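Local coordinates for protein putative carboxymuconolactone decarboxylase (Burkholderia xenovorans, PDB 2QEU) that is of unproven function but belongs to the AhpD-like carboxymuconolactone decarboxylase family and may have peroxiredoxin activity, at residues Q11-Q16 / E41-Y46. Residues are numbered along the deposited sequence; the frame is centred on the assembly and turned at random.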
loop_
_atom_site.group_PDB
_atom_site.type_symbol
_atom_site.label_atom_id
_atom_site.label_comp_id
_atom_site.label_asym_id
_atom_site.label_seq_id
_atom_site.Cartn_x
_atom_site.Cartn_y
_atom_site.Cartn_z
ATOM N N GLN B 11 23.536 20.570 15.196
ATOM C CA GLN B 11 23.581 20.760 16.654
ATOM C C GLN B 11 22.565 21.794 17.157
ATOM O O GLN B 11 21.889 21.555 18.170
ATOM C CB GLN B 11 25.000 21.156 17.102
ATOM N N ASP B 12 22.459 22.927 16.454
ATOM C CA ASP B 12 21.538 24.012 16.851
ATOM C C ASP B 12 20.077 23.634 16.604
ATOM O O ASP B 12 19.204 23.914 17.436
ATOM C CB ASP B 12 21.879 25.338 16.140
ATOM N N ILE B 13 19.814 22.993 15.466
ATOM C CA ILE B 13 18.455 22.519 15.148
ATOM C C ILE B 13 17.983 21.423 16.134
ATOM O O ILE B 13 16.817 21.418 16.556
ATOM C CB ILE B 13 18.346 22.054 13.675
ATOM C CG1 ILE B 13 18.477 23.272 12.740
ATOM C CG2 ILE B 13 17.005 21.309 13.427
ATOM C CD1 ILE B 13 18.620 22.907 11.271
ATOM N N LEU B 14 18.893 20.525 16.520
ATOM C CA LEU B 14 18.589 19.518 17.541
ATOM C C LEU B 14 18.241 20.164 18.876
ATOM O O LEU B 14 17.273 19.769 19.537
ATOM C CB LEU B 14 19.768 18.546 17.699
ATOM C CG LEU B 14 19.801 17.464 16.607
ATOM C CD1 LEU B 14 21.229 16.992 16.383
ATOM C CD2 LEU B 14 18.869 16.310 16.964
ATOM N N LYS B 15 19.035 21.164 19.260
ATOM C CA LYS B 15 18.775 21.914 20.488
ATOM C C LYS B 15 17.377 22.556 20.434
ATOM O O LYS B 15 16.632 22.523 21.426
ATOM C CB LYS B 15 19.882 22.980 20.753
ATOM N N GLN B 16 17.018 23.112 19.275
ATOM C CA GLN B 16 15.705 23.741 19.088
ATOM C C GLN B 16 14.507 22.829 19.410
ATOM O O GLN B 16 13.465 23.295 19.897
ATOM C CB GLN B 16 15.543 24.235 17.649
ATOM C CG GLN B 16 15.737 25.722 17.446
ATOM C CD GLN B 16 15.289 26.173 16.058
ATOM O OE1 GLN B 16 14.432 25.535 15.409
ATOM N NE2 GLN B 16 15.858 27.281 15.599
ATOM N N GLU B 41 17.889 20.830 7.607
ATOM C CA GLU B 41 16.778 21.728 7.255
ATOM C C GLU B 41 15.454 20.995 7.147
ATOM O O GLU B 41 14.420 21.517 7.537
ATOM C CB GLU B 41 17.027 22.476 5.948
ATOM C CG GLU B 41 18.242 23.353 5.929
ATOM C CD GLU B 41 18.390 24.182 4.641
ATOM O OE1 GLU B 41 17.890 23.804 3.546
ATOM O OE2 GLU B 41 19.036 25.241 4.723
ATOM N N THR B 42 15.473 19.786 6.590
ATOM C CA THR B 42 14.262 18.924 6.566
ATOM C C THR B 42 13.844 18.502 7.964
ATOM O O THR B 42 12.665 18.569 8.298
ATOM C CB THR B 42 14.401 17.696 5.598
ATOM O OG1 THR B 42 14.300 18.175 4.255
ATOM C CG2 THR B 42 13.306 16.609 5.860
ATOM N N PHE B 43 14.808 18.123 8.797
ATOM C CA PHE B 43 14.522 17.742 10.163
ATOM C C PHE B 43 13.876 18.923 10.912
ATOM O O PHE B 43 12.925 18.722 11.635
ATOM C CB PHE B 43 15.798 17.252 10.877
ATOM C CG PHE B 43 15.636 17.075 12.374
ATOM C CD1 PHE B 43 14.969 15.981 12.900
ATOM C CD2 PHE B 43 16.170 18.014 13.256
ATOM C CE1 PHE B 43 14.804 15.825 14.257
ATOM C CE2 PHE B 43 16.003 17.871 14.618
ATOM C CZ PHE B 43 15.322 16.779 15.129
ATOM N N ASP B 44 14.372 20.145 10.696
ATOM C CA ASP B 44 13.843 21.339 11.390
ATOM C C ASP B 44 12.379 21.573 10.987
ATOM O O ASP B 44 11.530 21.672 11.853
ATOM C CB ASP B 44 14.710 22.587 11.121
ATOM C CG ASP B 44 14.253 23.809 11.922
ATOM O OD1 ASP B 44 13.864 23.693 13.116
ATOM O OD2 ASP B 44 14.317 24.905 11.347
ATOM N N ALA B 45 12.087 21.603 9.681
ATOM C CA ALA B 45 10.717 21.877 9.195
ATOM C C ALA B 45 9.749 20.787 9.645
ATOM O O ALA B 45 8.670 21.067 10.159
ATOM C CB ALA B 45 10.689 22.031 7.689
ATOM N N TYR B 46 10.171 19.543 9.495
ATOM C CA TYR B 46 9.413 18.383 9.980
ATOM C C TYR B 46 9.151 18.476 11.472
ATOM O O TYR B 46 8.039 18.213 11.909
ATOM C CB TYR B 46 10.138 17.080 9.668
ATOM C CG TYR B 46 9.391 15.892 10.174
ATOM C CD1 TYR B 46 8.280 15.413 9.479
ATOM C CD2 TYR B 46 9.736 15.285 11.380
ATOM C CE1 TYR B 46 7.569 14.349 9.947
ATOM C CE2 TYR B 46 9.022 14.192 11.850
ATOM C CZ TYR B 46 7.934 13.742 11.130
ATOM O OH TYR B 46 7.219 12.662 11.567
#
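Ile13 reaches across to Glu41, Phe43 and Asp44 where two nearly parallel helices of this all-helical AhpD-like protein lie side by side. The axes of 11-16 and 41-46 differ by 13° in direction and come within 9.8 Å, the pairing of the N-terminal helix 10-25 with helix 40-53 at the surface of the chain. At Glu41 the contact is slight: CD1 of Ile13 lies 4.3 Å from its backbone N. The carboxylate turns to a second subunit, where Glu41 OE1 forms a salt bridge with Lys55 and a hydrogen bond with Thr52, so a charged residue suits this exposed position.

Phe43 supplies the buried apolar side of the seam. Its CG stands anti to the backbone N, and the ring extends toward the first helix. There the CG2 methyl of Ile13 meets the ring edge near its plane, 3.4 Å from CD2, while the two side chains run past each other in opposite directions. Leu14 crosses the phenyl group at about a right angle, its CD2 4.0 Å from Phe43 CE2 in an oblique approach. Phenylalanine suits the place because its buried ring, without a polar atom, packs among Ile13, Leu14, Leu28 and Ala36.

Asp44 combines two roles. Its CB packs 3.5 Å from Ile13 CG2, with the side chains crossing roughly perpendicularly, and its CG lies anti to the backbone N (chi1 -175°). OD1 accepts a hydrogen bond from His17 NE2, and OD2 has a weak, long ion pair with Arg48. The same OD1 comes to the amide end of Gln16, whose plane is turned 62° from the carboxylate. That amide is probably turned over in the model; turned back, it may hydrogen-bond Asp44, since the modelled Gln16 OE1 stands 3.0 Å from Asp44 OD1.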